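Local coordinates for protein GTPase HflX (Sulfolobus solfataricus P2, PDB 2QTF) that hydrolyses GTP, for which it is specific, and associates with the 50S ribosomal subunit, possibly acting in protein synthesis or ribosome biogenesis, at residues Pro294-Leu299 against Pro326-Ile331; Phe63-Pro68 against Val83-Leu88; Asp232-Ile237 against Phe249-Glu254. All blocks are in the same frame, centred on the assembly; numbering follows the deposited sequence.

Contact 1: residues Pro294-Leu299 against Pro326-Ile331; sequences PILVTL and PIFDVI
Strands 295-299 and 327-331 run parallel, their axes 4.6 Å apart and 15° from one another, with a beta bulge at Phe328 that adds one residue to the second strand: Ile295 pairs with Ile327, but Val297 with Val330. Five backbone hydrogen bonds close the seam. The straightest runs from Val297 N to Asp329 O, 2.9 Å long at 169°. At the bulge, Phe328 N donates a hydrogen bond to Ile295 O over 2.8 Å, coming from above the carbonyl plane, and the helix-like backbone there turns the CB of Phe328 toward the neighbouring strand. On the face shared with Asp329 and Ile331, Leu296 reaches across to two neighbours. Its CG lies anti to the backbone N, which sends CD1 across the seam to Asp329 CB at 3.7 Å; Leu296 CD1 also lies 4.2 Å from Phe328 CD2, at the edge of that ring and near its plane. Farther along, Thr298 CG2 lies alongside Ile331 CG1 at 4.0 Å, with the ethyl branch of Ile331 in the crowded position between backbone N and carbonyl carbon (chi1 60°). On the other face the two strands meet through aliphatic side chains: Val297 and Val330 point the same way with CB and CG2 4.0 Å apart, while Ile327 CD1 crosses obliquely to Val297 CG2 at 4.1 Å. Asp329 turns its carboxylate off this seam, OD1 accepting from Val330 N and OD2 forming a salt bridge with Lys347. Strand 327-332 is an edge strand of its sheet in the GTPase domain and joins strand 295-300 through helix 309-323 in a beta-alpha-beta unit; that helix covers the Val330 face, helix 341-355 packs on Phe328 and Ile331, and strand 260-266 hydrogen-bonds to the far side of 295-300.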
loop_
_atom_site.group_PDB
_atom_site.type_symbol
_atom_site.label_atom_id
_atom_site.label_comp_id
_atom_site.label_asym_id
_atom_site.label_seq_id
_atom_site.Cartn_x
_atom_site.Cartn_y
_atom_site.Cartn_z
ATOM N N PRO A 294 8.230 20.242 -0.050
ATOM C CA PRO A 294 8.175 20.235 1.412
ATOM C C PRO A 294 7.630 18.934 1.977
ATOM O O PRO A 294 6.635 18.405 1.435
ATOM C CB PRO A 294 7.209 21.392 1.755
ATOM C CG PRO A 294 7.167 22.262 0.461
ATOM C CD PRO A 294 7.389 21.301 -0.671
ATOM N N ILE A 295 8.251 18.429 3.059
ATOM C CA ILE A 295 7.737 17.195 3.693
ATOM C C ILE A 295 7.388 17.438 5.148
ATOM O O ILE A 295 8.252 17.927 5.918
ATOM C CB ILE A 295 8.790 16.026 3.562
ATOM C CG1 ILE A 295 8.939 15.656 2.034
ATOM C CG2 ILE A 295 8.261 14.775 4.365
ATOM C CD1 ILE A 295 9.881 14.380 1.850
ATOM N N LEU A 296 6.132 17.184 5.539
ATOM C CA LEU A 296 5.721 17.276 6.915
ATOM C C LEU A 296 5.801 15.862 7.461
ATOM O O LEU A 296 5.083 14.975 6.981
ATOM C CB LEU A 296 4.241 17.717 6.956
ATOM C CG LEU A 296 3.531 17.724 8.335
ATOM C CD1 LEU A 296 4.287 18.553 9.411
ATOM C CD2 LEU A 296 1.996 18.275 8.221
ATOM N N VAL A 297 6.585 15.614 8.490
ATOM C CA VAL A 297 6.744 14.264 8.993
ATOM C C VAL A 297 5.800 14.148 10.160
ATOM O O VAL A 297 5.792 15.020 11.073
ATOM C CB VAL A 297 8.253 13.930 9.484
ATOM C CG1 VAL A 297 8.296 12.504 10.019
ATOM C CG2 VAL A 297 9.282 14.216 8.363
ATOM N N THR A 298 4.967 13.095 10.161
ATOM C CA THR A 298 4.117 12.925 11.303
ATOM C C THR A 298 4.495 11.622 12.016
ATOM O O THR A 298 4.298 10.537 11.483
ATOM C CB THR A 298 2.595 12.909 10.957
ATOM O OG1 THR A 298 2.313 11.794 10.116
ATOM C CG2 THR A 298 2.145 14.187 10.254
ATOM N N LEU A 299 4.982 11.769 13.227
ATOM C CA LEU A 299 5.242 10.657 14.104
ATOM C C LEU A 299 3.947 10.198 14.764
ATOM O O LEU A 299 3.403 10.863 15.642
ATOM C CB LEU A 299 6.325 11.116 15.143
ATOM C CG LEU A 299 6.916 10.108 16.070
ATOM C CD1 LEU A 299 7.469 8.883 15.128
ATOM C CD2 LEU A 299 8.039 10.824 16.875
ATOM N N PRO A 326 13.540 20.312 1.691
ATOM C CA PRO A 326 13.085 20.960 2.915
ATOM C C PRO A 326 12.090 20.086 3.724
ATOM O O PRO A 326 11.057 19.640 3.208
ATOM C CB PRO A 326 12.383 22.195 2.391
ATOM C CG PRO A 326 11.770 21.787 1.116
ATOM C CD PRO A 326 12.699 20.672 0.553
ATOM N N ILE A 327 12.414 19.907 4.967
ATOM C CA ILE A 327 11.498 19.367 5.943
ATOM C C ILE A 327 10.628 20.595 6.401
ATOM O O ILE A 327 11.152 21.589 6.963
ATOM C CB ILE A 327 12.267 18.759 7.112
ATOM C CG1 ILE A 327 13.008 17.491 6.678
ATOM C CG2 ILE A 327 11.346 18.258 8.262
ATOM C CD1 ILE A 327 12.134 16.205 6.242
ATOM N N PHE A 328 9.333 20.490 6.202
ATOM C CA PHE A 328 8.371 21.525 6.703
ATOM C C PHE A 328 8.280 21.523 8.208
ATOM O O PHE A 328 8.426 22.538 8.876
ATOM C CB PHE A 328 7.021 21.320 6.053
ATOM C CG PHE A 328 6.067 22.390 6.395
ATOM C CD1 PHE A 328 6.194 23.652 5.791
ATOM C CD2 PHE A 328 5.063 22.176 7.369
ATOM C CE1 PHE A 328 5.335 24.687 6.150
ATOM C CE2 PHE A 328 4.173 23.224 7.737
ATOM C CZ PHE A 328 4.344 24.472 7.143
ATOM N N ASP A 329 8.025 20.360 8.789
ATOM C CA ASP A 329 8.013 20.238 10.213
ATOM C C ASP A 329 7.913 18.795 10.570
ATOM O O ASP A 329 7.720 17.962 9.683
ATOM C CB ASP A 329 6.750 20.937 10.778
ATOM C CG ASP A 329 7.004 21.500 12.201
ATOM O OD1 ASP A 329 7.977 21.028 12.845
ATOM O OD2 ASP A 329 6.265 22.408 12.625
ATOM N N VAL A 330 8.058 18.504 11.854
ATOM C CA VAL A 330 7.966 17.163 12.428
ATOM C C VAL A 330 7.026 17.256 13.624
ATOM O O VAL A 330 7.360 18.010 14.575
ATOM C CB VAL A 330 9.402 16.615 12.869
ATOM C CG1 VAL A 330 9.269 15.217 13.365
ATOM C CG2 VAL A 330 10.371 16.525 11.667
ATOM N N ILE A 331 5.857 16.579 13.582
ATOM C CA ILE A 331 4.866 16.623 14.692
ATOM C C ILE A 331 4.484 15.227 15.183
ATOM O O ILE A 331 4.433 14.302 14.417
ATOM C CB ILE A 331 3.617 17.475 14.327
ATOM C CG1 ILE A 331 2.918 16.862 13.093
ATOM C CG2 ILE A 331 4.182 18.890 13.869
ATOM C CD1 ILE A 331 1.613 17.563 12.575
#

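Contact 2: residues Phe63-Pro68 against Val83-Leu88; sequences FEQLKP and VLDKIL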
loop_
_atom_site.group_PDB
_atom_site.type_symbol
_atom_site.label_atom_id
_atom_site.label_comp_id
_atom_site.label_asym_id
_atom_site.label_seq_id
_atom_site.Cartn_x
_atom_site.Cartn_y
_atom_site.Cartn_z
ATOM N N PHE A 63 -1.758 -15.406 1.836
ATOM C CA PHE A 63 -0.558 -14.628 1.859
ATOM C C PHE A 63 0.675 -15.488 1.629
ATOM O O PHE A 63 1.445 -15.641 2.540
ATOM C CB PHE A 63 -0.481 -13.788 3.151
ATOM C CG PHE A 63 0.402 -12.567 3.015
ATOM C CD1 PHE A 63 0.023 -11.473 2.220
ATOM C CD2 PHE A 63 1.666 -12.544 3.630
ATOM C CE1 PHE A 63 0.900 -10.346 2.108
ATOM C CE2 PHE A 63 2.524 -11.434 3.551
ATOM C CZ PHE A 63 2.153 -10.337 2.802
ATOM N N GLU A 64 0.863 -15.983 0.407
ATOM C CA GLU A 64 1.988 -16.817 -0.006
ATOM C C GLU A 64 1.986 -16.686 -1.506
ATOM O O GLU A 64 1.004 -16.203 -2.077
ATOM C CB GLU A 64 1.677 -18.307 0.296
ATOM C CG GLU A 64 2.665 -19.011 1.236
ATOM C CD GLU A 64 4.144 -18.878 0.855
ATOM O OE1 GLU A 64 4.980 -19.129 1.764
ATOM O OE2 GLU A 64 4.488 -18.521 -0.313
ATOM N N GLN A 65 2.977 -17.227 -2.187
ATOM C CA GLN A 65 2.875 -17.316 -3.588
ATOM C C GLN A 65 2.338 -18.691 -3.969
ATOM O O GLN A 65 3.018 -19.712 -3.671
ATOM C CB GLN A 65 4.239 -16.985 -4.224
ATOM C CG GLN A 65 4.229 -16.977 -5.737
ATOM C CD GLN A 65 5.591 -16.561 -6.341
ATOM O OE1 GLN A 65 6.396 -15.873 -5.678
ATOM N NE2 GLN A 65 5.855 -16.999 -7.605
ATOM N N LEU A 66 1.202 -18.749 -4.671
ATOM C CA LEU A 66 0.538 -20.048 -5.079
ATOM C C LEU A 66 1.150 -20.545 -6.349
ATOM O O LEU A 66 1.470 -19.762 -7.232
ATOM C CB LEU A 66 -1.021 -19.954 -5.313
ATOM C CG LEU A 66 -1.866 -19.701 -4.109
ATOM C CD1 LEU A 66 -3.369 -19.508 -4.445
ATOM C CD2 LEU A 66 -1.606 -20.812 -2.987
ATOM N N LYS A 67 1.341 -21.869 -6.431
ATOM C CA LYS A 67 1.642 -22.547 -7.672
ATOM C C LYS A 67 0.480 -22.515 -8.623
ATOM O O LYS A 67 -0.691 -22.488 -8.230
ATOM C CB LYS A 67 2.012 -24.019 -7.416
ATOM C CG LYS A 67 3.192 -24.118 -6.521
ATOM C CD LYS A 67 3.543 -25.589 -6.328
ATOM C CE LYS A 67 4.629 -25.747 -5.322
ATOM N NZ LYS A 67 4.533 -27.190 -5.009
ATOM N N PRO A 68 0.789 -22.597 -9.908
ATOM C CA PRO A 68 -0.279 -22.612 -10.882
ATOM C C PRO A 68 -1.353 -23.667 -10.654
ATOM O O PRO A 68 -2.562 -23.381 -10.877
ATOM C CB PRO A 68 0.457 -22.861 -12.199
ATOM C CG PRO A 68 1.867 -22.130 -11.925
ATOM C CD PRO A 68 2.159 -22.573 -10.535
ATOM N N VAL A 83 -9.746 -15.509 -5.952
ATOM C CA VAL A 83 -8.656 -15.842 -5.010
ATOM C C VAL A 83 -7.446 -14.919 -5.370
ATOM O O VAL A 83 -7.122 -14.756 -6.574
ATOM C CB VAL A 83 -8.277 -17.395 -5.010
ATOM C CG1 VAL A 83 -7.921 -17.931 -6.451
ATOM C CG2 VAL A 83 -7.030 -17.625 -4.211
ATOM N N LEU A 84 -6.816 -14.338 -4.359
ATOM C CA LEU A 84 -5.619 -13.507 -4.567
ATOM C C LEU A 84 -4.562 -14.244 -3.785
ATOM O O LEU A 84 -4.779 -14.511 -2.615
ATOM C CB LEU A 84 -5.813 -12.133 -3.905
ATOM C CG LEU A 84 -6.972 -11.311 -4.554
ATOM C CD1 LEU A 84 -7.158 -9.929 -3.720
ATOM C CD2 LEU A 84 -6.671 -11.101 -6.065
ATOM N N ASP A 85 -3.379 -14.448 -4.383
ATOM C CA ASP A 85 -2.230 -14.809 -3.564
ATOM C C ASP A 85 -1.443 -13.503 -3.252
ATOM O O ASP A 85 -1.936 -12.370 -3.473
ATOM C CB ASP A 85 -1.375 -15.920 -4.230
ATOM C CG ASP A 85 -0.521 -15.426 -5.402
ATOM O OD1 ASP A 85 -0.791 -14.286 -5.897
ATOM O OD2 ASP A 85 0.365 -16.205 -5.846
ATOM N N LYS A 86 -0.209 -13.639 -2.756
ATOM C CA LYS A 86 0.468 -12.427 -2.276
ATOM C C LYS A 86 0.818 -11.469 -3.426
ATOM O O LYS A 86 0.711 -10.249 -3.256
ATOM C CB LYS A 86 1.827 -12.781 -1.631
ATOM C CG LYS A 86 2.578 -11.505 -1.179
ATOM C CD LYS A 86 3.862 -11.986 -0.409
ATOM C CE LYS A 86 4.762 -10.791 -0.102
ATOM N NZ LYS A 86 6.284 -11.165 0.044
ATOM N N ILE A 87 1.171 -12.033 -4.557
ATOM C CA ILE A 87 1.453 -11.249 -5.777
ATOM C C ILE A 87 0.201 -10.527 -6.275
ATOM O O ILE A 87 0.262 -9.365 -6.514
ATOM C CB ILE A 87 2.159 -12.083 -6.875
ATOM C CG1 ILE A 87 3.542 -12.487 -6.304
ATOM C CG2 ILE A 87 2.173 -11.385 -8.232
ATOM C CD1 ILE A 87 4.535 -12.705 -7.227
ATOM N N LEU A 88 -0.874 -11.247 -6.486
ATOM C CA LEU A 88 -2.101 -10.634 -6.993
ATOM C C LEU A 88 -2.672 -9.629 -5.965
ATOM O O LEU A 88 -3.239 -8.601 -6.367
ATOM C CB LEU A 88 -3.122 -11.741 -7.335
ATOM C CG LEU A 88 -2.804 -12.622 -8.581
ATOM C CD1 LEU A 88 -4.033 -13.561 -8.844
ATOM C CD2 LEU A 88 -2.451 -11.764 -9.782
#
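Capping of a helix start is the theme here: Asp85 is the N-cap of helix 86-97, set where strand 82-84 ends in the parallel sheet of the N-terminal domain, and the loop after the adjacent strand 59-62 comes down upon it. The CG of Asp85 takes the crowded position between backbone N and carbonyl carbon (chi1 75°), which folds the carboxylate back over the first turn of its helix. OD1 accepts the capping bond from Leu88 N at 3.1 Å, met nearly along the C-O axis. OD2 uses its anti lone pair for Leu66 N, 2.9 Å away, so one carboxylate ties the helix start to the loop. A second link is pure backbone: Lys86 N donates to Glu64 O over 2.9 Å, nearly straight at 163°, though from above the carbonyl plane. Leu66 slides past Asp85 with its CG 3.8 Å from the CB of the aspartate, then ends tip to tip with Val83, whose CG2 lies 4.1 Å from Leu66 CD1. On the other flank the extended chain of Lys86 crosses obliquely over one face of the Phe63 ring, a CH-pi contact in which CD stands 4.2 Å from the centroid, only 19° off the ring normal. This sets the lysine methylenes over the ring, offset toward its rim, while NZ is hydrogen-bonded to Gly239 O. Ala16 and Leu19 of helix 13-22 also touch the phenyl ring. Although Asp85 is buried, Leu88 N, Leu66 N and Tyr114 OH surround its carboxylate, and with the helix N-terminus beside it they would probably favour the ionised form.

Contact 3: residues Asp232-Ile237 against Phe249-Glu254; sequences DTVGFI and FVTLSE. With CD (cadmium ion), chain C; ACT (acetate ion), chain H.
The Phe236 ring offers its edge to helix 245-253: Leu252 CD2 lies in the ring plane, 3.9 Å from Phe236 CD1, the leucine crossing at about a right angle. Tyr187 meets the same phenyl ring edge-to-face, and Ser281 and Ile284 of helix 271-288 also touch it. Replacing Phe236 by an alanine would probably leave Leu252 and Tyr187 without this common packing partner and loosen the fit of the loop against the helix. The other flat group, the Asp232 carboxylate, holds a cadmium ion with both oxygens, OD1 at 2.4 Å and OD2 at 2.3 Å; four waters and His97 NE2 complete seven ligands. Asp232 to Gly235 spell the DxxG (G3) motif at the start of switch II, predicted to bind GTP. Gly235 N donates to an acetate oxygen, ACT O, over 2.8 Å. Lys192 NZ also reaches this acetate, so the anion probably sits near where the G3 glycine and P-loop lysine of related GTPases meet the gamma-phosphate. A cadmium-bound water donates to both Thr233 O and the acetate. Val234 is the wedge on the helix side. Its CG1, in the crowded position between backbone N and carbonyl carbon, presses to 3.5 Å from Leu252 CA, tighter than usual van der Waals contact. The same methyl lies 3.9 Å from Thr251 CG2. No direct hydrogen bond joins loop and helix, but a second water, 3.0 Å from Val234 N, accepts from it and donates to Thr251 O.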
loop_
_atom_site.group_PDB
_atom_site.type_symbol
_atom_site.label_atom_id
_atom_site.label_comp_id
_atom_site.label_asym_id
_atom_site.label_seq_id
_atom_site.Cartn_x
_atom_site.Cartn_y
_atom_site.Cartn_z
ATOM N N ASP A 232 -3.985 9.804 -1.442
ATOM C CA ASP A 232 -3.571 8.489 -0.846
ATOM C C ASP A 232 -2.586 7.871 -1.823
ATOM O O ASP A 232 -2.968 7.229 -2.783
ATOM C CB ASP A 232 -4.807 7.583 -0.714
ATOM C CG ASP A 232 -4.463 6.213 -0.103
ATOM O OD1 ASP A 232 -3.249 5.988 0.132
ATOM O OD2 ASP A 232 -5.296 5.274 0.025
ATOM N N THR A 233 -1.305 8.069 -1.574
ATOM C CA THR A 233 -0.245 7.479 -2.361
ATOM C C THR A 233 -0.051 6.028 -1.829
ATOM O O THR A 233 -0.294 5.730 -0.619
ATOM C CB THR A 233 1.052 8.308 -2.191
ATOM O OG1 THR A 233 0.811 9.630 -2.748
ATOM C CG2 THR A 233 2.265 7.696 -2.922
ATOM N N VAL A 234 0.427 5.155 -2.740
ATOM C CA VAL A 234 0.742 3.779 -2.294
ATOM C C VAL A 234 1.799 3.829 -1.153
ATOM O O VAL A 234 2.700 4.712 -1.119
ATOM C CB VAL A 234 1.148 2.884 -3.515
ATOM C CG1 VAL A 234 2.591 3.304 -4.062
ATOM C CG2 VAL A 234 0.994 1.375 -3.188
ATOM N N GLY A 235 1.725 2.910 -0.201
ATOM C CA GLY A 235 2.750 2.853 0.837
ATOM C C GLY A 235 4.072 2.302 0.332
ATOM O O GLY A 235 4.104 1.733 -0.786
ATOM N N PHE A 236 5.156 2.483 1.114
ATOM C CA PHE A 236 6.413 1.744 0.947
ATOM C C PHE A 236 6.071 0.326 1.473
ATOM O O PHE A 236 5.498 0.161 2.554
ATOM C CB PHE A 236 7.495 2.348 1.850
ATOM C CG PHE A 236 7.710 3.814 1.633
ATOM C CD1 PHE A 236 7.727 4.346 0.370
ATOM C CD2 PHE A 236 7.921 4.652 2.729
ATOM C CE1 PHE A 236 8.021 5.770 0.125
ATOM C CE2 PHE A 236 8.105 6.057 2.536
ATOM C CZ PHE A 236 8.174 6.600 1.219
ATOM N N ILE A 237 6.362 -0.684 0.653
ATOM C CA ILE A 237 5.908 -2.047 0.940
ATOM C C ILE A 237 7.215 -2.817 1.285
ATOM O O ILE A 237 8.233 -2.619 0.633
ATOM C CB ILE A 237 5.280 -2.744 -0.344
ATOM C CG1 ILE A 237 4.028 -2.011 -1.001
ATOM C CG2 ILE A 237 4.900 -4.200 -0.036
ATOM C CD1 ILE A 237 2.851 -2.008 -0.194
ATOM N N PHE A 249 7.326 0.497 -8.140
ATOM C CA PHE A 249 8.016 1.784 -8.290
ATOM C C PHE A 249 7.330 2.787 -9.184
ATOM O O PHE A 249 7.278 4.002 -8.914
ATOM C CB PHE A 249 9.499 1.576 -8.676
ATOM C CG PHE A 249 10.307 1.244 -7.522
ATOM C CD1 PHE A 249 10.494 2.194 -6.517
ATOM C CD2 PHE A 249 10.814 -0.059 -7.340
ATOM C CE1 PHE A 249 11.203 1.900 -5.348
ATOM C CE2 PHE A 249 11.535 -0.375 -6.179
ATOM C CZ PHE A 249 11.748 0.615 -5.170
ATOM N N VAL A 250 6.799 2.336 -10.258
ATOM C CA VAL A 250 6.110 3.274 -11.141
ATOM C C VAL A 250 4.857 3.861 -10.492
ATOM O O VAL A 250 4.527 5.045 -10.607
ATOM C CB VAL A 250 5.748 2.574 -12.491
ATOM C CG1 VAL A 250 5.073 3.533 -13.398
ATOM C CG2 VAL A 250 7.032 2.123 -13.252
ATOM N N THR A 251 4.086 3.022 -9.827
ATOM C CA THR A 251 2.937 3.523 -9.042
ATOM C C THR A 251 3.406 4.512 -7.930
ATOM O O THR A 251 2.763 5.535 -7.711
ATOM C CB THR A 251 2.181 2.300 -8.356
ATOM O OG1 THR A 251 1.754 1.438 -9.390
ATOM C CG2 THR A 251 0.900 2.760 -7.515
ATOM N N LEU A 252 4.420 4.135 -7.163
ATOM C CA LEU A 252 4.877 4.970 -6.093
ATOM C C LEU A 252 5.437 6.287 -6.647
ATOM O O LEU A 252 5.241 7.384 -6.027
ATOM C CB LEU A 252 5.993 4.204 -5.264
ATOM C CG LEU A 252 6.641 5.027 -4.106
ATOM C CD1 LEU A 252 5.600 5.445 -2.973
ATOM C CD2 LEU A 252 7.892 4.261 -3.531
ATOM N N SER A 253 6.129 6.230 -7.802
ATOM C CA SER A 253 6.677 7.480 -8.413
ATOM C C SER A 253 5.662 8.552 -8.735
ATOM O O SER A 253 6.032 9.747 -8.963
ATOM C CB SER A 253 7.476 7.114 -9.711
ATOM O OG SER A 253 8.630 6.392 -9.263
ATOM N N GLU A 254 4.367 8.201 -8.788
ATOM C CA GLU A 254 3.317 9.211 -8.895
ATOM C C GLU A 254 3.341 10.188 -7.684
ATOM O O GLU A 254 2.665 11.241 -7.713
ATOM C CB GLU A 254 1.941 8.642 -8.978
ATOM C CG GLU A 254 1.722 7.701 -10.252
ATOM C CD GLU A 254 0.363 7.064 -10.322
ATOM O OE1 GLU A 254 -0.576 7.453 -9.566
ATOM O OE2 GLU A 254 0.186 6.181 -11.236
HETATM CD CD CD C . -3.766 3.701 0.680
HETATM C C ACT H . 0.016 0.414 1.680
HETATM O O ACT H . -0.328 1.343 0.819
HETATM O OXT ACT H . 1.006 0.582 2.499
HETATM C CH3 ACT H . -0.761 -0.909 1.664
HETATM O O HOH W 1 -1.354 3.746 0.824
HETATM O O HOH W 2 0.724 5.922 -5.668
HETATM O O HOH W 3 -3.074 1.383 1.280
HETATM O O HOH W 4 -3.659 4.472 2.834
HETATM O O HOH W 5 -5.834 2.543 1.099
#

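Overall arrangement
All three contacts are largely buried, but they lie at different places in the chain. Contact 3 lies nearest the middle of the chain, about 7 Å from its centre, whereas contacts 1 and 2 fall on opposite sides of that centre, their own centres about 37 Å apart. Contacts 1 and 3 belong to the GTPase domain: one is a main-chain seam at the margin of its sheet, the other apolar packing with water and metal at the predicted nucleotide site. Contact 2, in the N-terminal region, relies on a carboxylate helix cap, probably ionised. Helix 86-97, which begins in contact 2, packs on contact 3 with its later turns and supplies His97 to the cadmium.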